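Local coordinates for 457aa long hypothetical protein (Pyrococcus horikoshii, PDB 2CSU) that is of unknown function but has a Rossmann-like CoA-binding domain followed by two domains related to succinyl-CoA ligases, at residues D63-A68 and K87-V92; T80-G85 and H118-R123; F5-G10 and T135-N140. One frame throughout, in Å; residues are numbered along the deposited sequence.

Contact 1: D63-A68 and K87-V92; sequences DEIDLA and KGVKGV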
ATOM      1  N   ASP A  63       7.735  31.675 -33.831  1.00 46.94           N
ATOM      2  CA  ASP A  63       6.909  30.517 -34.176  1.00 47.29           C
ATOM      3  C   ASP A  63       5.491  30.632 -33.597  1.00 47.01           C
ATOM      4  O   ASP A  63       5.158  31.557 -32.869  1.00 46.66           O
ATOM      5  CB  ASP A  63       7.622  29.284 -33.616  1.00 49.15           C
ATOM      6  CG  ASP A  63       6.842  28.016 -33.929  1.00 50.89           C
ATOM      7  OD1 ASP A  63       6.570  27.783 -35.106  1.00 51.60           O
ATOM      8  OD2 ASP A  63       6.619  27.233 -33.012  1.00 51.31           O
ATOM      9  N   GLU A  64       4.621  29.677 -33.981  1.00 46.45           N
ATOM     10  CA  GLU A  64       3.256  29.713 -33.465  1.00 45.63           C
ATOM     11  C   GLU A  64       3.155  29.057 -32.086  1.00 43.71           C
ATOM     12  O   GLU A  64       3.775  28.039 -31.807  1.00 43.17           O
ATOM     13  CB  GLU A  64       2.343  28.993 -34.458  1.00 47.02           C
ATOM     14  CG  GLU A  64       1.224  29.895 -34.983  1.00 50.10           C
ATOM     15  CD  GLU A  64       1.713  30.635 -36.207  1.00 51.17           C
ATOM     16  OE1 GLU A  64       1.878  30.008 -37.244  1.00 51.85           O
ATOM     17  OE2 GLU A  64       1.933  31.841 -36.109  1.00 52.93           O
ATOM     18  N   ILE A  65       2.374  29.700 -31.201  1.00 41.58           N
ATOM     19  CA  ILE A  65       2.132  29.133 -29.882  1.00 39.29           C
ATOM     20  C   ILE A  65       0.659  28.733 -29.726  1.00 37.80           C
ATOM     21  O   ILE A  65      -0.253  29.508 -29.976  1.00 37.36           O
ATOM     22  CB  ILE A  65       2.493  30.194 -28.839  1.00 39.09           C
ATOM     23  CG1 ILE A  65       3.953  30.634 -28.997  1.00 39.00           C
ATOM     24  CG2 ILE A  65       2.310  29.632 -27.416  1.00 39.37           C
ATOM     25  CD1 ILE A  65       4.945  29.490 -28.755  1.00 37.88           C
ATOM     26  N   ASP A  66       0.437  27.455 -29.353  1.00 36.77           N
ATOM     27  CA  ASP A  66      -0.936  27.022 -29.102  1.00 35.38           C
ATOM     28  C   ASP A  66      -1.174  26.665 -27.632  1.00 33.93           C
ATOM     29  O   ASP A  66      -2.280  26.369 -27.208  1.00 34.52           O
ATOM     30  CB  ASP A  66      -1.289  25.840 -30.022  1.00 36.96           C
ATOM     31  CG  ASP A  66      -0.328  24.678 -29.806  1.00 38.95           C
ATOM     32  OD1 ASP A  66       0.798  24.934 -29.378  1.00 39.85           O
ATOM     33  OD2 ASP A  66      -0.697  23.544 -30.115  1.00 39.98           O
ATOM     34  N   LEU A  67      -0.075  26.680 -26.852  1.00 31.98           N
ATOM     35  CA  LEU A  67      -0.210  26.439 -25.415  1.00 30.15           C
ATOM     36  C   LEU A  67       0.767  27.296 -24.612  1.00 30.03           C
ATOM     37  O   LEU A  67       1.947  27.383 -24.922  1.00 29.11           O
ATOM     38  CB  LEU A  67       0.068  24.962 -25.140  1.00 29.11           C
ATOM     39  CG  LEU A  67       0.157  24.652 -23.645  1.00 28.78           C
ATOM     40  CD1 LEU A  67      -1.173  24.898 -22.932  1.00 28.37           C
ATOM     41  CD2 LEU A  67       0.525  23.198 -23.360  1.00 27.33           C
ATOM     42  N   ALA A  68       0.242  27.888 -23.546  1.00 28.72           N
ATOM     43  CA  ALA A  68       1.069  28.698 -22.668  1.00 27.93           C
ATOM     44  C   ALA A  68       0.803  28.336 -21.226  1.00 27.23           C
ATOM     45  O   ALA A  68      -0.328  28.035 -20.851  1.00 26.97           O
ATOM     46  CB  ALA A  68       0.785  30.186 -22.887  1.00 28.20           C
ATOM     47  N   LYS A  87      -1.577  36.906 -29.218  1.00 32.75           N
ATOM     48  CA  LYS A  87      -0.612  36.006 -29.846  1.00 32.52           C
ATOM     49  C   LYS A  87      -1.296  34.835 -30.563  1.00 32.26           C
ATOM     50  O   LYS A  87      -0.730  34.186 -31.434  1.00 31.67           O
ATOM     51  CB  LYS A  87       0.330  35.477 -28.768  1.00 34.12           C
ATOM     52  CG  LYS A  87       1.330  34.458 -29.324  1.00 34.79           C
ATOM     53  CD  LYS A  87       2.159  35.026 -30.479  1.00 35.71           C
ATOM     54  CE  LYS A  87       3.320  34.106 -30.878  1.00 36.34           C
ATOM     55  NZ  LYS A  87       3.966  34.624 -32.081  1.00 36.57           N
ATOM     56  N   GLY A  88      -2.537  34.541 -30.131  1.00 31.65           N
ATOM     57  CA  GLY A  88      -3.303  33.492 -30.802  1.00 30.26           C
ATOM     58  C   GLY A  88      -3.168  32.139 -30.098  1.00 30.73           C
ATOM     59  O   GLY A  88      -3.295  31.074 -30.694  1.00 30.58           O
ATOM     60  N   VAL A  89      -2.860  32.203 -28.792  1.00 29.73           N
ATOM     61  CA  VAL A  89      -2.737  30.970 -28.025  1.00 28.75           C
ATOM     62  C   VAL A  89      -4.094  30.284 -27.849  1.00 28.96           C
ATOM     63  O   VAL A  89      -5.117  30.911 -27.615  1.00 29.29           O
ATOM     64  CB  VAL A  89      -2.141  31.316 -26.661  1.00 27.86           C
ATOM     65  CG1 VAL A  89      -2.175  30.089 -25.753  1.00 28.02           C
ATOM     66  CG2 VAL A  89      -0.703  31.777 -26.828  1.00 26.63           C
ATOM     67  N   LYS A  90      -4.087  28.948 -28.015  1.00 28.84           N
ATOM     68  CA  LYS A  90      -5.347  28.218 -27.935  1.00 28.61           C
ATOM     69  C   LYS A  90      -5.728  27.886 -26.490  1.00 27.22           C
ATOM     70  O   LYS A  90      -6.847  28.108 -26.044  1.00 27.18           O
ATOM     71  CB  LYS A  90      -5.219  26.938 -28.766  1.00 30.47           C
ATOM     72  CG  LYS A  90      -5.285  27.219 -30.271  1.00 33.02           C
ATOM     73  CD  LYS A  90      -4.871  26.009 -31.115  1.00 35.16           C
ATOM     74  CE  LYS A  90      -4.894  26.304 -32.621  1.00 37.34           C
ATOM     75  NZ  LYS A  90      -3.526  26.381 -33.131  1.00 38.82           N
ATOM     76  N   GLY A  91      -4.758  27.305 -25.760  1.00 25.38           N
ATOM     77  CA  GLY A  91      -5.036  26.909 -24.383  1.00 24.19           C
ATOM     78  C   GLY A  91      -4.023  27.498 -23.397  1.00 23.03           C
ATOM     79  O   GLY A  91      -2.857  27.708 -23.701  1.00 23.19           O
ATOM     80  N   VAL A  92      -4.526  27.804 -22.183  1.00 22.32           N
ATOM     81  CA  VAL A  92      -3.651  28.358 -21.154  1.00 20.52           C
ATOM     82  C   VAL A  92      -3.808  27.620 -19.817  1.00 20.92           C
ATOM     83  O   VAL A  92      -4.907  27.408 -19.320  1.00 22.22           O
ATOM     84  CB  VAL A  92      -3.996  29.838 -20.976  1.00 20.83           C
ATOM     85  CG1 VAL A  92      -3.116  30.450 -19.886  1.00 18.34           C
ATOM     86  CG2 VAL A  92      -3.770  30.583 -22.280  1.00 19.85           C
TER
HETATM   87  O   HOH W   1       1.596  33.956 -33.927  1.00 63.50           O
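Asp66 and Gly91 open the parallel pairing of strands 67-70 and 91-94. Gly91 N donates to Asp66 O at 3.0 Å. Lys90 N reaches the same oxygen in a weak bond, so Asp66 O takes two donors. One step further, Ala68 N bonds to Gly91 O at 3.1 Å. This is the tight, buried part of the contact. Leu67 leaves the strand on one face, but its CD1 comes to 3.4 Å from Gly91 O. Ala68 CB meets Val89 CG1. Ile65 and Val89 run alongside each other in the same direction, with their CG2 methyls 3.7 Å apart. The two strands and helix 74-87 form a beta-alpha-beta unit of the Rossmann-like domain. The helix ends at Lys87 in a Schellman motif, with Gly88 at positive phi.

Exposed Lys90, beside the strand start, lays CD on Asp66 CB, while the carboxylate of Asp66 turns to the backbone N of Lys9 and Gly10. The other end is looser and wetter. In Lys87, chi2 of 57° turns CD out of the extended line. The side chain crosses that of Ile65 at about a right angle, and CE rests against Ile65 CG1. Its NZ makes a weak 3.4 Å bond to Asp63 O and a further bond to Ile61 O. A water 3.1 Å from Lys87 NZ links it to Glu64 OE2. The pairing therefore rests on the backbone bonds. The Lys87 ammonium adds a weak bond across and a water link, so the open end is probably held less firmly.

Contact 2: T80-G85 and H118-R123; sequences TLIQCG and HKYGMR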
ATOM      1  N   THR A  80      -0.766  39.057 -18.913  1.00 29.52           N
ATOM      2  CA  THR A  80      -0.104  37.954 -19.593  1.00 29.06           C
ATOM      3  C   THR A  80      -1.158  37.181 -20.374  1.00 27.77           C
ATOM      4  O   THR A  80      -0.925  36.753 -21.504  1.00 28.69           O
ATOM      5  CB  THR A  80       0.607  37.008 -18.591  1.00 30.15           C
ATOM      6  OG1 THR A  80      -0.320  36.581 -17.582  1.00 32.46           O
ATOM      7  CG2 THR A  80       1.774  37.723 -17.929  1.00 30.07           C
ATOM      8  N   LEU A  81      -2.333  37.015 -19.778  1.00 26.30           N
ATOM      9  CA  LEU A  81      -3.411  36.308 -20.451  1.00 25.76           C
ATOM     10  C   LEU A  81      -3.805  37.040 -21.726  1.00 26.03           C
ATOM     11  O   LEU A  81      -3.993  36.418 -22.766  1.00 26.63           O
ATOM     12  CB  LEU A  81      -4.629  36.193 -19.537  1.00 24.84           C
ATOM     13  CG  LEU A  81      -5.827  35.461 -20.139  1.00 24.15           C
ATOM     14  CD1 LEU A  81      -5.495  33.984 -20.294  1.00 23.84           C
ATOM     15  CD2 LEU A  81      -7.037  35.617 -19.227  1.00 23.62           C
ATOM     16  N   ILE A  82      -3.932  38.364 -21.647  1.00 26.20           N
ATOM     17  CA  ILE A  82      -4.293  39.175 -22.810  1.00 25.88           C
ATOM     18  C   ILE A  82      -3.213  39.043 -23.887  1.00 26.49           C
ATOM     19  O   ILE A  82      -3.521  38.924 -25.076  1.00 26.00           O
ATOM     20  CB  ILE A  82      -4.484  40.670 -22.414  1.00 26.42           C
ATOM     21  CG1 ILE A  82      -5.693  40.789 -21.472  1.00 26.74           C
ATOM     22  CG2 ILE A  82      -4.699  41.551 -23.673  1.00 26.28           C
ATOM     23  CD1 ILE A  82      -6.015  42.204 -21.012  1.00 24.79           C
ATOM     24  N   GLN A  83      -1.945  39.064 -23.480  1.00 26.52           N
ATOM     25  CA  GLN A  83      -0.877  38.905 -24.456  1.00 26.97           C
ATOM     26  C   GLN A  83      -1.071  37.558 -25.176  1.00 26.92           C
ATOM     27  O   GLN A  83      -1.033  37.493 -26.403  1.00 27.17           O
ATOM     28  CB  GLN A  83       0.488  38.966 -23.766  1.00 27.85           C
ATOM     29  CG  GLN A  83       0.993  40.405 -23.499  1.00 29.57           C
ATOM     30  CD  GLN A  83       2.309  40.436 -22.733  1.00 30.05           C
ATOM     31  OE1 GLN A  83       3.270  39.757 -23.101  1.00 30.75           O
ATOM     32  NE2 GLN A  83       2.358  41.227 -21.670  1.00 30.37           N
ATOM     33  N   CYS A  84      -1.303  36.485 -24.420  1.00 26.59           N
ATOM     34  CA  CYS A  84      -1.513  35.189 -25.047  1.00 26.04           C
ATOM     35  C   CYS A  84      -2.655  35.327 -26.051  1.00 26.73           C
ATOM     36  O   CYS A  84      -2.606  34.777 -27.155  1.00 26.32           O
ATOM     37  CB  CYS A  84      -1.860  34.132 -24.002  1.00 24.18           C
ATOM     38  SG  CYS A  84      -0.494  33.670 -22.917  1.00 23.88           S
ATOM     39  N   GLY A  85      -3.679  36.084 -25.658  1.00 27.67           N
ATOM     40  CA  GLY A  85      -4.817  36.292 -26.532  1.00 28.73           C
ATOM     41  C   GLY A  85      -4.449  36.890 -27.880  1.00 29.39           C
ATOM     42  O   GLY A  85      -4.859  36.380 -28.927  1.00 29.84           O
ATOM     43  N   HIS A 118     -12.635  33.778 -23.263  1.00 35.11           N
ATOM     44  CA  HIS A 118     -13.718  33.574 -24.219  1.00 37.87           C
ATOM     45  C   HIS A 118     -13.667  34.579 -25.367  1.00 38.85           C
ATOM     46  O   HIS A 118     -14.014  34.252 -26.502  1.00 39.26           O
ATOM     47  CB  HIS A 118     -15.079  33.637 -23.503  1.00 39.42           C
ATOM     48  CG  HIS A 118     -15.303  32.509 -22.540  1.00 41.51           C
ATOM     49  ND1 HIS A 118     -14.354  31.543 -22.286  1.00 43.20           N
ATOM     50  CD2 HIS A 118     -16.372  32.197 -21.766  1.00 42.06           C
ATOM     51  CE1 HIS A 118     -14.826  30.682 -21.400  1.00 42.92           C
ATOM     52  NE2 HIS A 118     -16.049  31.056 -21.070  1.00 41.67           N
ATOM     53  N   LYS A 119     -13.229  35.797 -25.074  1.00 38.92           N
ATOM     54  CA  LYS A 119     -13.122  36.826 -26.094  1.00 39.65           C
ATOM     55  C   LYS A 119     -12.098  36.450 -27.162  1.00 39.99           C
ATOM     56  O   LYS A 119     -12.325  36.664 -28.354  1.00 39.84           O
ATOM     57  CB  LYS A 119     -12.702  38.162 -25.478  1.00 40.90           C
ATOM     58  CG  LYS A 119     -12.253  39.165 -26.532  1.00 42.58           C
ATOM     59  CD  LYS A 119     -11.793  40.491 -25.949  1.00 43.51           C
ATOM     60  CE  LYS A 119     -11.413  41.449 -27.076  1.00 44.44           C
ATOM     61  NZ  LYS A 119     -11.130  42.833 -26.601  1.00 45.04           N
ATOM     62  N   TYR A 120     -10.962  35.909 -26.728  1.00 39.08           N
ATOM     63  CA  TYR A 120      -9.905  35.531 -27.658  1.00 38.62           C
ATOM     64  C   TYR A 120     -10.055  34.110 -28.166  1.00 38.35           C
ATOM     65  O   TYR A 120      -9.254  33.648 -28.978  1.00 38.82           O
ATOM     66  CB  TYR A 120      -8.541  35.709 -26.991  1.00 38.80           C
ATOM     67  CG  TYR A 120      -8.106  37.158 -26.879  1.00 38.07           C
ATOM     68  CD1 TYR A 120      -7.587  37.833 -27.980  1.00 38.23           C
ATOM     69  CD2 TYR A 120      -8.214  37.853 -25.674  1.00 38.50           C
ATOM     70  CE1 TYR A 120      -7.178  39.156 -27.890  1.00 38.51           C
ATOM     71  CE2 TYR A 120      -7.805  39.189 -25.574  1.00 37.98           C
ATOM     72  CZ  TYR A 120      -7.284  39.827 -26.685  1.00 38.48           C
ATOM     73  OH  TYR A 120      -6.827  41.123 -26.589  1.00 39.99           O
ATOM     74  N   GLY A 121     -11.092  33.423 -27.700  1.00 37.80           N
ATOM     75  CA  GLY A 121     -11.269  32.019 -28.096  1.00 36.68           C
ATOM     76  C   GLY A 121     -10.272  31.080 -27.402  1.00 35.97           C
ATOM     77  O   GLY A 121      -9.858  30.055 -27.925  1.00 35.94           O
HETATM   78  N   MSE A 122      -9.860  31.472 -26.193  1.00 35.47           N
HETATM   79  CA  MSE A 122      -8.927  30.635 -25.464  1.00 34.56           C
HETATM   80  C   MSE A 122      -9.635  29.825 -24.373  1.00 33.13           C
HETATM   81  O   MSE A 122     -10.688  30.185 -23.858  1.00 32.96           O
HETATM   82  CB  MSE A 122      -7.858  31.549 -24.856  1.00 35.43           C
HETATM   83  CG  MSE A 122      -7.438  32.667 -25.812  1.00 38.78           C
HETATM   84 SE   MSE A 122      -5.722  33.156 -25.594  1.00 42.41          SE
HETATM   85  CE  MSE A 122      -5.780  33.470 -23.823  1.00 35.95           C
ATOM     86  N   ARG A 123      -9.053  28.660 -24.065  1.00 31.67           N
ATOM     87  CA  ARG A 123      -9.531  27.889 -22.921  1.00 29.83           C
ATOM     88  C   ARG A 123      -8.515  27.900 -21.775  1.00 29.50           C
ATOM     89  O   ARG A 123      -7.309  27.850 -21.976  1.00 28.76           O
ATOM     90  CB  ARG A 123      -9.778  26.454 -23.386  1.00 29.56           C
ATOM     91  CG  ARG A 123     -10.895  26.370 -24.426  1.00 30.63           C
ATOM     92  CD  ARG A 123     -12.062  27.303 -24.086  1.00 29.99           C
ATOM     93  NE  ARG A 123     -12.590  26.998 -22.754  1.00 31.31           N
ATOM     94  CZ  ARG A 123     -13.294  25.860 -22.620  1.00 32.09           C
ATOM     95  NH1 ARG A 123     -13.484  25.071 -23.662  1.00 34.05           N
ATOM     96  NH2 ARG A 123     -13.804  25.536 -21.429  1.00 31.64           N
TER
HETATM   97  O   HOH W   2      -6.266  33.726 -29.317  1.00 52.89           O
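The Tyr120 ring lies with one face over the backbone of Gly85. Gly85 CA sits 3.6 Å from the ring centroid and 22° off the normal, a CH-pi contact displaced toward the CG side of the ring. Ile82 O lies over the same face. On that same side, Gly85 O stands above the plane near Tyr120 CD1, 3.2 Å from it. The hydroxyl end passes Ile82, whose CG2 is 3.6 Å from Tyr120 OH. Gly85 has no side chain, and this lets the ring come down on the helix backbone.

The contact joins two helices of the Rossmann-like domain, 74-87 and 104-120, close to their C-terminal ends. The second helix closes in a Schellman motif with Gly121 at positive phi. The chain then turns through Met122 into strand 123-125, at the edge of the parallel sheet.

Met122, present as selenomethionine, meets the same glycine. Its chain bends at chi2 and chi3, and the chi3 of -53° carries CE back toward helix 74-87. Met122 SE packs 3.4 Å from Gly85 CA. Its CE lies 3.6 Å from Leu81 CD1 and also touches Cys84 CB. The Leu81 and Met122 side chains run antiparallel alongside each other, while Leu81 also packs on Leu113 and Ile116 of helix 104-120. A water lies 3.0 Å from both Gly85 O and Tyr120 O.

Contact 3: F5-G10 and T135-N140; sequences FFNPKG and THVDLN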
ATOM      1  N   PHE A   5      -3.855  20.886 -25.744  1.00 32.53           N
ATOM      2  CA  PHE A   5      -3.421  20.892 -24.353  1.00 30.48           C
ATOM      3  C   PHE A   5      -2.393  19.792 -24.082  1.00 29.58           C
ATOM      4  O   PHE A   5      -1.427  19.974 -23.353  1.00 29.48           O
ATOM      5  CB  PHE A   5      -4.651  20.684 -23.470  1.00 29.63           C
ATOM      6  CG  PHE A   5      -5.178  22.012 -23.012  1.00 29.07           C
ATOM      7  CD1 PHE A   5      -4.343  22.878 -22.316  1.00 29.56           C
ATOM      8  CD2 PHE A   5      -6.492  22.364 -23.272  1.00 28.16           C
ATOM      9  CE1 PHE A   5      -4.829  24.102 -21.882  1.00 28.91           C
ATOM     10  CE2 PHE A   5      -6.971  23.595 -22.835  1.00 28.98           C
ATOM     11  CZ  PHE A   5      -6.144  24.469 -22.139  1.00 29.99           C
ATOM     12  N   PHE A   6      -2.706  18.625 -24.675  1.00 28.70           N
ATOM     13  CA  PHE A   6      -1.890  17.441 -24.418  1.00 28.78           C
ATOM     14  C   PHE A   6      -0.967  17.108 -25.593  1.00 28.81           C
ATOM     15  O   PHE A   6      -0.061  16.290 -25.492  1.00 28.47           O
ATOM     16  CB  PHE A   6      -2.834  16.270 -24.144  1.00 27.43           C
ATOM     17  CG  PHE A   6      -3.788  16.641 -23.047  1.00 27.71           C
ATOM     18  CD1 PHE A   6      -3.357  16.615 -21.727  1.00 26.63           C
ATOM     19  CD2 PHE A   6      -5.085  17.017 -23.353  1.00 26.61           C
ATOM     20  CE1 PHE A   6      -4.229  16.975 -20.709  1.00 25.68           C
ATOM     21  CE2 PHE A   6      -5.954  17.378 -22.327  1.00 26.44           C
ATOM     22  CZ  PHE A   6      -5.530  17.362 -21.003  1.00 25.68           C
ATOM     23  N   ASN A   7      -1.130  17.748 -26.741  1.00 29.71           N
ATOM     24  CA  ASN A   7      -0.257  17.519 -27.885  1.00 30.47           C
ATOM     25  C   ASN A   7       0.043  18.866 -28.551  1.00 30.24           C
ATOM     26  O   ASN A   7      -0.217  19.064 -29.740  1.00 30.63           O
ATOM     27  CB  ASN A   7      -0.934  16.543 -28.859  1.00 29.86           C
ATOM     28  CG  ASN A   7      -0.866  15.095 -28.365  1.00 31.89           C
ATOM     29  OD1 ASN A   7       0.225  14.564 -28.141  1.00 33.41           O
ATOM     30  ND2 ASN A   7      -2.028  14.454 -28.188  1.00 31.23           N
ATOM     31  N   PRO A   8       0.600  19.816 -27.776  1.00 30.32           N
ATOM     32  CA  PRO A   8       0.934  21.152 -28.287  1.00 30.18           C
ATOM     33  C   PRO A   8       2.138  21.168 -29.230  1.00 31.27           C
ATOM     34  O   PRO A   8       3.078  20.388 -29.068  1.00 30.78           O
ATOM     35  CB  PRO A   8       1.185  21.953 -27.014  1.00 28.64           C
ATOM     36  CG  PRO A   8       1.784  20.921 -26.095  1.00 28.74           C
ATOM     37  CD  PRO A   8       0.930  19.700 -26.341  1.00 29.58           C
ATOM     38  N   LYS A   9       2.088  22.064 -30.212  1.00 32.44           N
ATOM     39  CA  LYS A   9       3.147  22.211 -31.199  1.00 34.33           C
ATOM     40  C   LYS A   9       4.102  23.332 -30.820  1.00 33.49           C
ATOM     41  O   LYS A   9       5.225  23.402 -31.327  1.00 35.13           O
ATOM     42  CB  LYS A   9       2.544  22.481 -32.583  1.00 36.15           C
ATOM     43  CG  LYS A   9       1.335  21.606 -32.896  1.00 38.93           C
ATOM     44  CD  LYS A   9       1.125  21.445 -34.407  1.00 41.49           C
ATOM     45  CE  LYS A   9       0.059  22.385 -34.939  1.00 42.97           C
ATOM     46  NZ  LYS A   9       0.280  22.678 -36.388  1.00 44.83           N
ATOM     47  N   GLY A  10       3.641  24.203 -29.927  1.00 31.96           N
ATOM     48  CA  GLY A  10       4.443  25.314 -29.464  1.00 28.95           C
ATOM     49  C   GLY A  10       3.999  25.713 -28.075  1.00 28.92           C
ATOM     50  O   GLY A  10       2.841  26.096 -27.869  1.00 28.43           O
ATOM     51  N   THR A 135       2.147  11.763 -20.686  1.00 27.78           N
ATOM     52  CA  THR A 135       3.309  10.892 -20.600  1.00 28.74           C
ATOM     53  C   THR A 135       3.627  10.238 -21.945  1.00 29.76           C
ATOM     54  O   THR A 135       4.762   9.900 -22.240  1.00 30.21           O
ATOM     55  CB  THR A 135       3.043   9.824 -19.537  1.00 28.08           C
ATOM     56  OG1 THR A 135       1.836   9.132 -19.840  1.00 29.35           O
ATOM     57  CG2 THR A 135       2.903  10.470 -18.158  1.00 28.37           C
ATOM     58  N   HIS A 136       2.574  10.043 -22.760  1.00 30.71           N
ATOM     59  CA  HIS A 136       2.776   9.369 -24.040  1.00 31.89           C
ATOM     60  C   HIS A 136       3.782  10.098 -24.938  1.00 31.56           C
ATOM     61  O   HIS A 136       4.467   9.511 -25.769  1.00 30.95           O
ATOM     62  CB  HIS A 136       1.422   9.266 -24.741  1.00 33.91           C
ATOM     63  CG  HIS A 136       1.552   8.373 -25.945  1.00 37.29           C
ATOM     64  ND1 HIS A 136       0.790   8.507 -27.057  1.00 38.99           N
ATOM     65  CD2 HIS A 136       2.417   7.286 -26.131  1.00 38.84           C
ATOM     66  CE1 HIS A 136       1.185   7.528 -27.893  1.00 39.48           C
ATOM     67  NE2 HIS A 136       2.159   6.780 -27.363  1.00 39.53           N
ATOM     68  N   VAL A 137       3.818  11.435 -24.783  1.00 31.03           N
ATOM     69  CA  VAL A 137       4.764  12.224 -25.564  1.00 30.05           C
ATOM     70  C   VAL A 137       5.686  13.053 -24.663  1.00 30.05           C
ATOM     71  O   VAL A 137       6.142  14.132 -25.021  1.00 30.78           O
ATOM     72  CB  VAL A 137       3.969  13.143 -26.492  1.00 29.99           C
ATOM     73  CG1 VAL A 137       3.129  12.309 -27.460  1.00 28.86           C
ATOM     74  CG2 VAL A 137       3.054  14.041 -25.685  1.00 29.99           C
ATOM     75  N   ASP A 138       6.001  12.533 -23.476  1.00 29.96           N
ATOM     76  CA  ASP A 138       6.908  13.180 -22.538  1.00 30.54           C
ATOM     77  C   ASP A 138       6.576  14.654 -22.277  1.00 30.21           C
ATOM     78  O   ASP A 138       7.476  15.505 -22.206  1.00 30.84           O
ATOM     79  CB  ASP A 138       8.361  13.055 -23.037  1.00 32.13           C
ATOM     80  CG  ASP A 138       8.845  11.604 -23.107  1.00 33.95           C
ATOM     81  OD1 ASP A 138       9.913  11.356 -23.706  1.00 35.10           O
ATOM     82  OD2 ASP A 138       8.169  10.708 -22.559  1.00 35.72           O
ATOM     83  N   LEU A 139       5.289  14.952 -22.134  1.00 28.75           N
ATOM     84  CA  LEU A 139       4.835  16.314 -21.867  1.00 27.32           C
ATOM     85  C   LEU A 139       4.481  16.443 -20.386  1.00 26.76           C
ATOM     86  O   LEU A 139       3.524  15.834 -19.917  1.00 25.56           O
ATOM     87  CB  LEU A 139       3.602  16.640 -22.711  1.00 26.69           C
ATOM     88  CG  LEU A 139       2.863  17.948 -22.363  1.00 26.18           C
ATOM     89  CD1 LEU A 139       3.558  19.137 -23.020  1.00 24.21           C
ATOM     90  CD2 LEU A 139       1.414  17.859 -22.855  1.00 23.59           C
ATOM     91  N   ASN A 140       5.263  17.231 -19.654  1.00 26.05           N
ATOM     92  CA  ASN A 140       5.024  17.440 -18.236  1.00 25.70           C
ATOM     93  C   ASN A 140       5.015  18.933 -17.923  1.00 25.45           C
ATOM     94  O   ASN A 140       6.003  19.488 -17.442  1.00 25.24           O
ATOM     95  CB  ASN A 140       6.095  16.705 -17.414  1.00 25.89           C
ATOM     96  CG  ASN A 140       5.886  16.838 -15.916  1.00 27.06           C
ATOM     97  OD1 ASN A 140       4.761  16.986 -15.449  1.00 28.81           O
ATOM     98  ND2 ASN A 140       6.982  16.776 -15.148  1.00 24.27           N
TER
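Pro8 and Leu139 reach toward each other, tip to tip. Pro8 CG faces Leu139 CD1, and Pro8 CD faces Leu139 CD2, both pairs at 4.0 Å. Leu139 points its CB at the loop, and CG continues anti to the backbone N (chi1 170°). Its two methyls have different neighbours. Across the two segments, CD1 meets the proline ring. Leu139 CD2 also approaches the backbone of the facing loop, at 3.4 Å from Phe6 O and 3.6 Å from Phe5 O.

Val137 and Asn7 meet differently. Their side chains cross at about a right angle, and both valine methyls come up to the amide oxygen. Val137 CG1 is 3.7 Å from Asn7 OD1, and CG2 is 3.8 Å from the same atom. Val137 CG2 also touches Phe6 O, so the two carbonyl oxygens Phe6 O and Asn7 OD1 both border this methyl. The amide nitrogen of Asn7 has a weak bond to Asp3 OD1.

The contact sets the loop before strand 10-14 against the hairpin of strands 131-134 and 139-142. Asp138 and Leu139 form a G1 beta bulge opposite Asn134 where the second strand begins. Asn134 also gives its side-chain ND2 to Phe6 O, which supplies a polar tie beside the methyls. Leu31 of helix 23-31 and Tyr34 pack on Leu139 as well.

Between the two segments the chemistry is methyls against a proline ring and carbonyl oxygens. No polar bond joins the two segments, so the contact rests on van der Waals packing. The polar hold on Phe6 O comes from Asn134 of strand 131-134.

From the N terminus, the chain first passes 5-10, which leads into strand 10-14. Contact 3 closes on this segment only when the chain arrives at 135-140, so its long loop encloses both other contacts. Inside it, contact 1 joins 63-68 to 87-92, and contact 2 joins 80-85 to 118-123. These two cross: 80-85 falls within the loop closed by contact 1, but its partner 118-123 lies beyond it. Contact 1 pairs neighbouring strands, contact 2 sets two helices together, and contact 3 ties the N-terminal loop to the hairpin in the next sheet. Backbone bonds from Arg123 to Lys90 and Val92 join contacts 1 and 2. Gly10 bonded to Asp66 and Leu67 joins contacts 1 and 3.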